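Local coordinates for TgTwinScan_2721 - E2 domain (Toxoplasma gondii, PDB 2F4Z), which probably acts as a ubiquitin-conjugating (E2) enzyme that carries activated ubiquitin as a thioester on a cysteine and passes it on to substrates, at residues K116-N121 and A169-E174; K39-I44 and H75-F80; N107-K112 and H136-A141. All coordinates share one frame; numbering follows the deposited sequence.

Interaction 1: K116-N121 and A169-E174; sequences KIWHPN and AKMMIE
Met171 meets the indole of Trp118 at its edge: SD lies 4.7 Å from the centroid of the five-membered ring and 74° off the ring normal, a Met-aromatic contact. Met171 CE approaches Trp118 CZ2 obliquely, at 3.6 Å. Rings of Phe179 and Trp186, on helix 176-190, also meet this indole, so Met171 adds one side to an aromatic cluster. His119, Pro120 and Asn121 form the His-Pro-Asn motif that precedes the active-site cysteine in E2 enzymes. Within it, Asn121 N donates to His119 ND1 at 3.1 Å, almost in the imidazole plane, while Met154 O holds NE2 on the far side of the ring. Asn121 OD1 accepts from Val159 N.

Pro120 sits between these two residues, its own backbone hydrogen-bonded to Gln164 and Asp165, and helix 166-174 packs against its ring. Their backbones come close, with Pro120 CA 4.9 Å from Ala169 CA. Both methionines hold CG anti to the backbone N (chi1 165° in Met171), but they part afterwards: Met171 bends at chi3 (-44°) to bring its methyl to the indole, whereas Met172 stays extended and sets SD 3.5 Å from Pro120 CG and 3.9 Å from Pro120 CD.

Interaction 2: K39-I44 and H75-F80; sequences KELADI and HRWRGF
Trp77 reaches from strand 77-80 to the helix with its six-membered ring foremost, and Leu41 and Ile44 receive it in two different ways. Leu41 runs alongside the indole, pointing the other way, so that a methyl comes to rest over a ring face: CD1 stands 4.1 Å from the six-membered centroid and only 9° off the ring normal, the geometry of a CH-pi contact. Closer to the helix backbone, Leu41 CB also touches Trp77 CH2 at 4.1 Å. Ile44 instead comes head-on and near the ring plane, with Ile44 CD1 3.4 Å from Trp77 CZ3. Its torsions explain this reach: CG1 lies anti to the carbonyl carbon (chi1 -73°), and CD1 extends the branch toward the strand. Glu40 CB sits at the edge, in the ring plane, 4.0 Å from Trp77 CH2.

The indole is tethered at its other end, where NE1 donates to Ile74 O, which, with the packing on the six-membered ring, would limit its rotation. Glu40 keeps its carboxylate away from the aromatic surface and in polar company: OE2 pairs with Arg36 and Tyr104, and OE1 accepts from Ile144 N at the start of helix 144-156.

The axes of the two short segments lie 12.3 Å apart at an angle of 24°, a wide, nearly parallel spacing that one large aromatic side chain spans. Leu37, on the same helix, and Ile98, on strand 93-99, also touch Trp77, so the indole is wedged between helix and sheet, as where the N-terminal helix of the E2 (UBC) fold lies against its antiparallel sheet.

Interaction 3: N107-K112 and H136-A141; sequences NPPKMK and HEWSPA
Pro108 and Trp138 bring the two backbones to 6.3 Å between their CA atoms, where an extended, polyproline-like run (phi/psi -73/156° at Pro108, with Pro109 similar) leads into strand 110-112 and faces an irregular loop. Trp138 sends its indole across this gap with CG anti to the backbone N, and both prolines settle on the same face of the ring. Pro108 takes the pyrrole half: its CB is 3.7 Å from the five-membered centroid, with Trp138 CG 3.6 Å away. Pro109 takes the benzene half through CD, 3.9 Å from the six-membered centroid and 3.7 Å from Trp138 CH2. Each carbon stands 19° off the ring normal, so both approaches count as CH-pi contacts, and consecutive prolines between them span the bicyclic ring.

The indole nitrogen takes part in a different way: NE1 donates to Pro105 O, a few residues before the prolines, as a polar tether. Pro109 in turn touches Ile144 and Ile98, linking the tryptophan to helix 144-156 and the sheet.

Beyond Trp138 the chain makes an ST turn, Ser139 OG accepting from Ala141 N at 2.9 Å. The same hydroxyl is hydrogen-bonded to Glu137 O of the second subunit, so this loop also lies at the interface with the second subunit of the assembly. In related E2 enzymes the two loops joined here contribute to the surface that E3 ligases recognise. No hydrogen bond joins the two segments themselves; their mutual hold is apolar and aromatic, with CH-pi packing setting the face, while the tether would restrict the turn of the indole.

From the N terminus, interaction 2 comes first: helix 33-46 is joined to strand 77-82, closing a loop that includes strand 65-70 and is complete before the others open. The chain then crosses the sheet to its edge strand 110-113. There 107-112 opens interaction 3, and 116-121 opens interaction 1 soon after; 136-141 closes interaction 3 before 169-174 closes interaction 1, so these two loops cross. Interaction 3 ties the proline run leading into that edge strand to the loop before helix 144-156. Interactions 2 and 3 reach the same sheet, their centres about 14 Å apart. Interaction 1 lies across the chain's centre from interaction 2, about 29 Å between centres, and ties the His-Pro-Asn loop to helix 166-174.

Interaction 1: K116-N121 and A169-E174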
loop_
_atom_site.group_PDB
_atom_site.type_symbol
_atom_site.label_atom_id
_atom_site.label_comp_id
_atom_site.label_asym_id
_atom_site.label_seq_id
_atom_site.Cartn_x
_atom_site.Cartn_y
_atom_site.Cartn_z
ATOM N N LYS A 116 -3.020 16.653 21.797
ATOM C CA LYS A 116 -3.615 17.906 21.251
ATOM C C LYS A 116 -2.787 18.464 20.105
ATOM O O LYS A 116 -1.540 18.594 20.168
ATOM C CB LYS A 116 -3.814 18.974 22.365
ATOM C CG LYS A 116 -4.917 18.712 23.402
ATOM C CD LYS A 116 -6.301 18.610 22.679
ATOM C CE LYS A 116 -7.568 18.785 23.566
ATOM N NZ LYS A 116 -7.737 17.790 24.712
ATOM N N ILE A 117 -3.471 18.802 19.009
ATOM C CA ILE A 117 -2.772 19.297 17.802
ATOM C C ILE A 117 -3.684 20.357 17.126
ATOM O O ILE A 117 -4.947 20.285 17.212
ATOM C CB ILE A 117 -2.397 18.120 16.849
ATOM C CG1 ILE A 117 -1.535 18.603 15.659
ATOM C CG2 ILE A 117 -3.679 17.310 16.491
ATOM C CD1 ILE A 117 -0.824 17.494 14.855
ATOM N N TRP A 118 -3.054 21.374 16.565
ATOM C CA TRP A 118 -3.749 22.473 15.896
ATOM C C TRP A 118 -3.583 22.285 14.402
ATOM O O TRP A 118 -2.543 22.602 13.866
ATOM C CB TRP A 118 -3.079 23.775 16.288
ATOM C CG TRP A 118 -3.860 25.015 15.912
ATOM C CD1 TRP A 118 -3.556 25.943 14.898
ATOM C CD2 TRP A 118 -5.071 25.456 16.517
ATOM N NE1 TRP A 118 -4.529 26.922 14.884
ATOM C CE2 TRP A 118 -5.463 26.651 15.857
ATOM C CE3 TRP A 118 -5.853 24.977 17.560
ATOM C CZ2 TRP A 118 -6.588 27.360 16.225
ATOM C CZ3 TRP A 118 -7.003 25.662 17.903
ATOM C CH2 TRP A 118 -7.360 26.861 17.232
ATOM N N HIS A 119 -4.611 21.730 13.728
ATOM C CA HIS A 119 -4.473 21.394 12.276
ATOM C C HIS A 119 -5.889 21.465 11.712
ATOM O O HIS A 119 -6.805 21.007 12.398
ATOM C CB HIS A 119 -3.869 19.952 12.142
ATOM C CG HIS A 119 -3.480 19.550 10.744
ATOM N ND1 HIS A 119 -4.402 19.235 9.767
ATOM C CD2 HIS A 119 -2.263 19.410 10.165
ATOM C CE1 HIS A 119 -3.772 18.943 8.648
ATOM N NE2 HIS A 119 -2.472 19.005 8.868
ATOM N N PRO A 120 -6.101 22.031 10.482
ATOM C CA PRO A 120 -7.482 22.148 9.968
ATOM C C PRO A 120 -8.192 20.802 9.784
ATOM O O PRO A 120 -9.404 20.703 9.978
ATOM C CB PRO A 120 -7.296 22.849 8.612
ATOM C CG PRO A 120 -5.823 22.585 8.210
ATOM C CD PRO A 120 -5.086 22.544 9.525
ATOM N N ASN A 121 -7.416 19.756 9.522
ATOM C CA ASN A 121 -7.924 18.379 9.283
ATOM C C ASN A 121 -7.982 17.407 10.485
ATOM O O ASN A 121 -8.287 16.206 10.356
ATOM C CB ASN A 121 -7.144 17.842 8.073
ATOM C CG ASN A 121 -7.183 18.844 6.887
ATOM O OD1 ASN A 121 -6.155 19.310 6.412
ATOM N ND2 ASN A 121 -8.417 19.181 6.423
ATOM N N ALA A 169 -9.683 25.998 10.604
ATOM C CA ALA A 169 -9.783 26.396 9.212
ATOM C C ALA A 169 -10.059 27.916 9.133
ATOM O O ALA A 169 -9.411 28.610 8.383
ATOM C CB ALA A 169 -10.882 25.627 8.511
ATOM N N LYS A 170 -11.021 28.424 9.899
ATOM C CA LYS A 170 -11.287 29.876 9.877
ATOM C C LYS A 170 -10.023 30.717 10.077
ATOM O O LYS A 170 -9.755 31.661 9.303
ATOM C CB LYS A 170 -12.317 30.245 10.925
ATOM C CG LYS A 170 -12.889 31.646 10.714
ATOM C CD LYS A 170 -14.320 31.726 11.237
ATOM C CE LYS A 170 -14.385 32.073 12.715
ATOM N NZ LYS A 170 -14.446 33.555 12.932
ATOM N N MET A 171 -9.231 30.361 11.102
ATOM C CA MET A 171 -7.981 31.068 11.389
ATOM C C MET A 171 -6.961 30.972 10.272
ATOM O O MET A 171 -6.115 31.826 10.107
ATOM C CB MET A 171 -7.330 30.545 12.697
ATOM C CG MET A 171 -5.878 30.986 12.830
ATOM S SD MET A 171 -5.057 30.487 14.338
ATOM C CE MET A 171 -6.319 30.851 15.549
ATOM N N MET A 172 -6.997 29.888 9.528
ATOM C CA MET A 172 -5.925 29.611 8.586
ATOM C C MET A 172 -6.146 30.464 7.325
ATOM O O MET A 172 -5.223 30.699 6.519
ATOM C CB MET A 172 -5.963 28.134 8.245
ATOM C CG MET A 172 -4.665 27.565 7.831
ATOM S SD MET A 172 -4.949 25.838 7.364
ATOM C CE MET A 172 -3.385 25.655 6.534
ATOM N N ILE A 173 -7.399 30.894 7.179
ATOM C CA ILE A 173 -7.864 31.727 6.059
ATOM C C ILE A 173 -7.603 33.223 6.424
ATOM O O ILE A 173 -6.762 33.893 5.806
ATOM C CB ILE A 173 -9.381 31.389 5.730
ATOM C CG1 ILE A 173 -9.535 29.907 5.302
ATOM C CG2 ILE A 173 -9.979 32.335 4.692
ATOM C CD1 ILE A 173 -10.990 29.329 5.435
ATOM N N GLU A 174 -8.294 33.703 7.454
ATOM C CA GLU A 174 -8.089 35.027 8.041
ATOM C C GLU A 174 -6.611 35.392 8.358
ATOM O O GLU A 174 -6.117 36.512 8.041
ATOM C CB GLU A 174 -8.907 35.100 9.331
ATOM C CG GLU A 174 -10.431 34.810 9.190
ATOM C CD GLU A 174 -11.127 34.956 10.534
ATOM O OE1 GLU A 174 -10.392 35.240 11.509
ATOM O OE2 GLU A 174 -12.376 34.801 10.644
#

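Interaction 2: K39-I44 and H75-F80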
loop_
_atom_site.group_PDB
_atom_site.type_symbol
_atom_site.label_atom_id
_atom_site.label_comp_id
_atom_site.label_asym_id
_atom_site.label_seq_id
_atom_site.Cartn_x
_atom_site.Cartn_y
_atom_site.Cartn_z
ATOM N N LYS A 39 2.332 -9.580 12.639
ATOM C CA LYS A 39 3.328 -9.327 11.629
ATOM C C LYS A 39 3.352 -7.867 11.212
ATOM O O LYS A 39 4.439 -7.347 10.945
ATOM C CB LYS A 39 3.087 -10.192 10.407
ATOM C CG LYS A 39 3.988 -9.775 9.244
ATOM C CD LYS A 39 4.555 -10.919 8.476
ATOM C CE LYS A 39 5.619 -10.354 7.504
ATOM N NZ LYS A 39 5.055 -9.232 6.622
ATOM N N GLU A 40 2.174 -7.211 11.126
ATOM C CA GLU A 40 2.142 -5.768 10.974
ATOM C C GLU A 40 2.934 -5.058 12.044
ATOM O O GLU A 40 3.778 -4.253 11.737
ATOM C CB GLU A 40 0.699 -5.213 10.911
ATOM C CG GLU A 40 0.063 -5.529 9.596
ATOM C CD GLU A 40 -1.099 -4.597 9.268
ATOM O OE1 GLU A 40 -0.891 -3.400 9.457
ATOM O OE2 GLU A 40 -2.206 -5.056 8.890
ATOM N N LEU A 41 2.652 -5.365 13.294
ATOM C CA LEU A 41 3.429 -4.824 14.417
ATOM C C LEU A 41 4.954 -5.028 14.325
ATOM O O LEU A 41 5.751 -4.075 14.465
ATOM C CB LEU A 41 2.827 -5.370 15.714
ATOM C CG LEU A 41 3.073 -4.675 17.034
ATOM C CD1 LEU A 41 2.854 -3.177 16.930
ATOM C CD2 LEU A 41 2.073 -5.297 17.975
ATOM N N ALA A 42 5.369 -6.263 14.058
ATOM C CA ALA A 42 6.769 -6.567 13.787
ATOM C C ALA A 42 7.364 -5.757 12.643
ATOM O O ALA A 42 8.495 -5.274 12.754
ATOM C CB ALA A 42 6.939 -8.082 13.495
ATOM N N ASP A 43 6.676 -5.648 11.501
ATOM C CA ASP A 43 7.275 -4.886 10.411
ATOM C C ASP A 43 7.331 -3.412 10.782
ATOM O O ASP A 43 8.298 -2.732 10.452
ATOM C CB ASP A 43 6.571 -5.126 9.054
ATOM C CG ASP A 43 6.629 -6.612 8.612
ATOM O OD1 ASP A 43 7.465 -7.391 9.115
ATOM O OD2 ASP A 43 5.806 -7.033 7.791
ATOM N N ILE A 44 6.330 -2.907 11.506
ATOM C CA ILE A 44 6.371 -1.501 11.881
ATOM C C ILE A 44 7.709 -1.243 12.659
ATOM O O ILE A 44 8.459 -0.311 12.353
ATOM C CB ILE A 44 5.116 -1.030 12.709
ATOM C CG1 ILE A 44 3.899 -0.930 11.827
ATOM C CG2 ILE A 44 5.378 0.352 13.331
ATOM C CD1 ILE A 44 2.564 -0.848 12.567
ATOM N N HIS A 75 -5.975 -5.802 19.222
ATOM C CA HIS A 75 -7.018 -4.979 18.558
ATOM C C HIS A 75 -7.078 -3.562 19.109
ATOM O O HIS A 75 -7.924 -2.763 18.695
ATOM C CB HIS A 75 -8.389 -5.651 18.669
ATOM C CG HIS A 75 -8.545 -6.787 17.716
ATOM N ND1 HIS A 75 -8.171 -8.070 18.028
ATOM C CD2 HIS A 75 -8.939 -6.815 16.417
ATOM C CE1 HIS A 75 -8.358 -8.850 16.980
ATOM N NE2 HIS A 75 -8.834 -8.119 15.992
ATOM N N ARG A 76 -6.191 -3.244 20.052
ATOM C CA ARG A 76 -6.113 -1.886 20.561
ATOM C C ARG A 76 -4.650 -1.452 20.554
ATOM O O ARG A 76 -3.788 -2.081 21.197
ATOM C CB ARG A 76 -6.753 -1.809 21.960
ATOM C CG ARG A 76 -6.845 -0.375 22.494
ATOM C CD ARG A 76 -7.791 0.484 21.602
ATOM N NE ARG A 76 -8.076 1.777 22.202
ATOM C CZ ARG A 76 -9.113 2.027 22.993
ATOM N NH1 ARG A 76 -9.265 3.253 23.479
ATOM N NH2 ARG A 76 -9.987 1.071 23.304
ATOM N N TRP A 77 -4.335 -0.454 19.749
ATOM C CA TRP A 77 -2.940 -0.019 19.613
ATOM C C TRP A 77 -2.827 1.463 19.894
ATOM O O TRP A 77 -3.811 2.235 19.835
ATOM C CB TRP A 77 -2.406 -0.204 18.175
ATOM C CG TRP A 77 -2.191 -1.596 17.589
ATOM C CD1 TRP A 77 -2.712 -2.789 18.029
ATOM C CD2 TRP A 77 -1.465 -1.894 16.395
ATOM N NE1 TRP A 77 -2.343 -3.814 17.184
ATOM C CE2 TRP A 77 -1.571 -3.293 16.172
ATOM C CE3 TRP A 77 -0.729 -1.115 15.488
ATOM C CZ2 TRP A 77 -0.975 -3.933 15.062
ATOM C CZ3 TRP A 77 -0.123 -1.755 14.389
ATOM C CH2 TRP A 77 -0.239 -3.153 14.198
ATOM N N ARG A 78 -1.600 1.866 20.121
ATOM C CA ARG A 78 -1.213 3.252 20.217
ATOM C C ARG A 78 -0.246 3.493 19.054
ATOM O O ARG A 78 0.633 2.647 18.829
ATOM C CB ARG A 78 -0.485 3.420 21.524
ATOM C CG ARG A 78 -0.491 4.753 22.064
ATOM C CD ARG A 78 0.351 4.700 23.365
ATOM N NE ARG A 78 -0.319 3.978 24.453
ATOM C CZ ARG A 78 -1.304 4.499 25.185
ATOM N NH1 ARG A 78 -1.739 5.748 24.920
ATOM N NH2 ARG A 78 -1.853 3.784 26.174
ATOM N N GLY A 79 -0.490 4.548 18.260
ATOM C CA GLY A 79 0.385 4.934 17.159
ATOM C C GLY A 79 1.196 6.157 17.588
ATOM O O GLY A 79 0.753 6.915 18.440
ATOM N N PHE A 80 2.403 6.294 17.029
ATOM C CA PHE A 80 3.323 7.394 17.331
ATOM C C PHE A 80 3.800 7.906 16.029
ATOM O O PHE A 80 4.171 7.124 15.168
ATOM C CB PHE A 80 4.544 6.927 18.150
ATOM C CG PHE A 80 4.141 6.327 19.447
ATOM C CD1 PHE A 80 4.088 4.946 19.611
ATOM C CD2 PHE A 80 3.670 7.144 20.461
ATOM C CE1 PHE A 80 3.644 4.429 20.795
ATOM C CE2 PHE A 80 3.206 6.618 21.616
ATOM C CZ PHE A 80 3.218 5.266 21.790
#

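Interaction 3: N107-K112 and H136-A141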
loop_
_atom_site.group_PDB
_atom_site.type_symbol
_atom_site.label_atom_id
_atom_site.label_comp_id
_atom_site.label_asym_id
_atom_site.label_seq_id
_atom_site.Cartn_x
_atom_site.Cartn_y
_atom_site.Cartn_z
ATOM N N ASN A 107 -12.382 -4.277 7.015
ATOM C CA ASN A 107 -12.742 -3.002 7.619
ATOM C C ASN A 107 -11.540 -2.196 8.167
ATOM O O ASN A 107 -10.606 -2.768 8.781
ATOM C CB ASN A 107 -13.768 -3.204 8.721
ATOM C CG ASN A 107 -15.102 -3.789 8.195
ATOM O OD1 ASN A 107 -15.850 -4.446 8.956
ATOM N ND2 ASN A 107 -15.428 -3.504 6.899
ATOM N N PRO A 108 -11.537 -0.871 7.914
ATOM C CA PRO A 108 -10.329 -0.117 8.300
ATOM C C PRO A 108 -10.197 0.086 9.815
ATOM O O PRO A 108 -11.187 0.042 10.541
ATOM C CB PRO A 108 -10.471 1.221 7.543
ATOM C CG PRO A 108 -11.978 1.347 7.368
ATOM C CD PRO A 108 -12.529 -0.027 7.222
ATOM N N PRO A 109 -8.954 0.304 10.292
ATOM C CA PRO A 109 -8.804 0.687 11.674
ATOM C C PRO A 109 -9.417 2.093 11.881
ATOM O O PRO A 109 -9.543 2.896 10.914
ATOM C CB PRO A 109 -7.274 0.680 11.878
ATOM C CG PRO A 109 -6.683 0.921 10.585
ATOM C CD PRO A 109 -7.674 0.266 9.570
ATOM N N LYS A 110 -9.848 2.374 13.111
ATOM C CA LYS A 110 -10.267 3.728 13.510
ATOM C C LYS A 110 -9.127 4.378 14.296
ATOM O O LYS A 110 -8.559 3.758 15.196
ATOM C CB LYS A 110 -11.536 3.704 14.364
ATOM C CG LYS A 110 -12.510 2.568 13.986
ATOM C CD LYS A 110 -13.583 2.403 15.120
ATOM C CE LYS A 110 -13.211 3.290 16.410
ATOM N NZ LYS A 110 -14.134 3.269 17.650
ATOM N N MET A 111 -8.769 5.612 13.896
ATOM C CA MET A 111 -7.628 6.327 14.448
ATOM C C MET A 111 -8.058 7.714 14.815
ATOM O O MET A 111 -8.895 8.322 14.125
ATOM C CB MET A 111 -6.504 6.367 13.421
ATOM C CG MET A 111 -5.995 4.968 13.050
ATOM S SD MET A 111 -4.454 5.173 12.189
ATOM C CE MET A 111 -3.977 3.505 11.765
ATOM N N LYS A 112 -7.545 8.198 15.934
ATOM C CA LYS A 112 -7.712 9.620 16.321
ATOM C C LYS A 112 -6.480 10.070 17.097
ATOM O O LYS A 112 -5.792 9.234 17.669
ATOM C CB LYS A 112 -8.952 9.821 17.191
ATOM C CG LYS A 112 -8.895 9.071 18.496
ATOM C CD LYS A 112 -10.124 9.324 19.291
ATOM C CE LYS A 112 -10.122 8.341 20.472
ATOM N NZ LYS A 112 -11.119 8.693 21.523
ATOM N N HIS A 136 -13.116 5.583 2.023
ATOM C CA HIS A 136 -13.366 4.964 0.688
ATOM C C HIS A 136 -12.075 4.502 -0.002
ATOM O O HIS A 136 -12.161 3.731 -0.897
ATOM C CB HIS A 136 -14.181 5.884 -0.240
ATOM C CG HIS A 136 -13.538 7.212 -0.452
ATOM N ND1 HIS A 136 -13.504 8.184 0.529
ATOM C CD2 HIS A 136 -12.853 7.713 -1.510
ATOM C CE1 HIS A 136 -12.844 9.242 0.068
ATOM N NE2 HIS A 136 -12.459 8.987 -1.172
ATOM N N GLU A 137 -10.880 4.966 0.420
ATOM C CA GLU A 137 -9.613 4.486 -0.213
ATOM C C GLU A 137 -8.926 3.351 0.606
ATOM O O GLU A 137 -7.827 2.902 0.267
ATOM C CB GLU A 137 -8.635 5.636 -0.553
ATOM C CG GLU A 137 -9.235 6.569 -1.564
ATOM C CD GLU A 137 -8.338 7.763 -1.976
ATOM O OE1 GLU A 137 -7.283 7.951 -1.375
ATOM O OE2 GLU A 137 -8.756 8.511 -2.887
ATOM N N TRP A 138 -9.579 2.894 1.677
ATOM C CA TRP A 138 -9.097 1.718 2.360
ATOM C C TRP A 138 -9.110 0.481 1.427
ATOM O O TRP A 138 -10.038 0.298 0.602
ATOM C CB TRP A 138 -9.907 1.420 3.651
ATOM C CG TRP A 138 -9.414 0.173 4.312
ATOM C CD1 TRP A 138 -10.010 -1.046 4.337
ATOM C CD2 TRP A 138 -8.171 0.037 5.027
ATOM N NE1 TRP A 138 -9.212 -1.947 5.048
ATOM C CE2 TRP A 138 -8.074 -1.299 5.458
ATOM C CE3 TRP A 138 -7.098 0.917 5.287
ATOM C CZ2 TRP A 138 -6.964 -1.777 6.222
ATOM C CZ3 TRP A 138 -6.006 0.441 6.021
ATOM C CH2 TRP A 138 -5.954 -0.893 6.471
ATOM N N SER A 139 -8.128 -0.404 1.612
ATOM C CA SER A 139 -8.152 -1.785 1.068
ATOM C C SER A 139 -7.434 -2.722 2.063
ATOM O O SER A 139 -6.546 -2.291 2.773
ATOM C CB SER A 139 -7.390 -1.809 -0.255
ATOM O OG SER A 139 -6.860 -3.091 -0.526
ATOM N N PRO A 140 -7.834 -4.008 2.131
ATOM C CA PRO A 140 -7.035 -4.992 2.918
ATOM C C PRO A 140 -5.583 -5.130 2.480
ATOM O O PRO A 140 -4.765 -5.617 3.285
ATOM C CB PRO A 140 -7.789 -6.347 2.740
ATOM C CG PRO A 140 -8.784 -6.124 1.715
ATOM C CD PRO A 140 -8.999 -4.625 1.465
ATOM N N ALA A 141 -5.251 -4.733 1.248
ATOM C CA ALA A 141 -3.851 -4.721 0.801
ATOM C C ALA A 141 -3.011 -3.643 1.485
ATOM O O ALA A 141 -1.774 -3.678 1.369
ATOM C CB ALA A 141 -3.747 -4.537 -0.717
#